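Local coordinates for methyl-accepting chemotaxis protein (Vibrio cholerae, PDB 6CEQ), which probably serves as a chemoreceptor for oxygen, using two heme-binding PAS domains, of which this fragment is the second, at residues C90-M93 with E99-G102. Numbering follows the deposited sequence.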
loop_
_atom_site.group_PDB
_atom_site.type_symbol
_atom_site.label_atom_id
_atom_site.label_comp_id
_atom_site.label_asym_id
_atom_site.label_seq_id
_atom_site.Cartn_x
_atom_site.Cartn_y
_atom_site.Cartn_z
ATOM N N CYS A 90 -4.195 -7.396 -0.915
ATOM C CA CYS A 90 -3.647 -7.375 0.436
ATOM C C CYS A 90 -3.595 -8.803 0.964
ATOM O O CYS A 90 -4.622 -9.488 1.002
ATOM C CB CYS A 90 -4.508 -6.498 1.348
ATOM S SG CYS A 90 -3.825 -6.255 2.993
ATOM N N ILE A 91 -2.406 -9.251 1.364
ATOM C CA ILE A 91 -2.204 -10.608 1.856
ATOM C C ILE A 91 -1.571 -10.541 3.241
ATOM O O ILE A 91 -0.946 -9.548 3.622
ATOM C CB ILE A 91 -1.333 -11.456 0.905
ATOM C CG1 ILE A 91 0.054 -10.831 0.743
ATOM C CG2 ILE A 91 -2.003 -11.597 -0.448
ATOM C CD1 ILE A 91 1.146 -11.524 1.543
ATOM N N ALA A 92 -1.736 -11.628 3.997
ATOM C CA ALA A 92 -1.181 -11.707 5.338
ATOM C C ALA A 92 0.272 -12.157 5.273
ATOM O O ALA A 92 0.585 -13.180 4.656
ATOM C CB ALA A 92 -1.997 -12.682 6.200
ATOM N N MET A 93 1.157 -11.395 5.909
ATOM C CA MET A 93 2.534 -11.828 6.099
ATOM C C MET A 93 2.633 -12.584 7.412
ATOM O O MET A 93 2.012 -12.200 8.403
ATOM C CB MET A 93 3.497 -10.647 6.125
ATOM C CG MET A 93 3.533 -9.847 4.864
ATOM S SD MET A 93 4.879 -8.659 4.949
ATOM C CE MET A 93 4.539 -7.861 6.521
ATOM N N GLU A 99 2.839 -16.981 12.746
ATOM C CA GLU A 99 2.112 -15.871 13.348
ATOM C C GLU A 99 2.018 -14.692 12.384
ATOM O O GLU A 99 2.977 -14.376 11.674
ATOM C CB GLU A 99 2.798 -15.425 14.638
ATOM C CG GLU A 99 2.584 -16.353 15.833
ATOM C CD GLU A 99 1.141 -16.377 16.312
ATOM O OE1 GLU A 99 0.397 -17.307 15.926
ATOM O OE2 GLU A 99 0.749 -15.469 17.079
ATOM N N TYR A 100 0.855 -14.036 12.382
ATOM C CA TYR A 100 0.608 -12.883 11.518
ATOM C C TYR A 100 1.485 -11.703 11.925
ATOM O O TYR A 100 1.509 -11.310 13.097
ATOM C CB TYR A 100 -0.869 -12.498 11.590
ATOM C CG TYR A 100 -1.285 -11.264 10.811
ATOM C CD1 TYR A 100 -1.946 -10.218 11.439
ATOM C CD2 TYR A 100 -1.043 -11.159 9.443
ATOM C CE1 TYR A 100 -2.353 -9.091 10.736
ATOM C CE2 TYR A 100 -1.445 -10.035 8.730
ATOM C CZ TYR A 100 -2.099 -9.007 9.379
ATOM O OH TYR A 100 -2.498 -7.892 8.676
ATOM N N ILE A 101 2.172 -11.113 10.939
ATOM C CA ILE A 101 3.127 -10.021 11.132
ATOM C C ILE A 101 2.505 -8.694 10.722
ATOM O O ILE A 101 2.830 -7.637 11.275
ATOM C CB ILE A 101 4.411 -10.259 10.309
ATOM C CG1 ILE A 101 5.219 -11.431 10.846
ATOM C CG2 ILE A 101 5.289 -9.013 10.271
ATOM C CD1 ILE A 101 6.458 -11.687 10.006
ATOM N N GLY A 102 1.637 -8.731 9.723
ATOM C CA GLY A 102 1.128 -7.521 9.137
ATOM C C GLY A 102 0.815 -7.718 7.672
ATOM O O GLY A 102 1.115 -8.759 7.090
#
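M93 faces both I101 and G102, gripping the neighbouring strand through two backbone hydrogen bonds: I101 N gives its hydrogen to M93 O at 2.8 Å, nearly straight at 170°, and M93 N gives its own to G102 O at 2.9 Å. The side chain of M93 folds over the same carbonyl group, with CE 3.6 Å from G102 O. The bend at chi3 (-52°) turns this terminal methyl back toward the strand, where it also meets I101 CG2 at 4.0 Å. On M93 O, the Y100 CA-H makes a further contact, 3.5 Å from CA to oxygen. Y100 CD2 comes to 3.4 Å from M93 O, an oblique approach to the ring. Setting two residues against one makes this a beta bulge, with I101 in a helix-like backbone conformation and G102 at angles where a CB would jam against the preceding carbonyl oxygen. The bulge lies near the turn of the hairpin formed by strands 84-94 and 100-109, adjacent inner strands of the five-stranded antiparallel PAS sheet. The Y100 ring reaches back toward strand 84-94 because CG stands anti to the backbone N (chi1 177°). A92 CB then touches it obliquely, 3.7 Å from CE2, while G102 N sits over one face near the rim. Further out, K14 and P70 touch this side chain and Y100 OH is hydrogen-bonded to I67 O, fixing the far end of the ring. The Y100 side chain lies about 7 Å from the bound heme. At the turn, D95 OD1 accepts a hydrogen bond from E99 N.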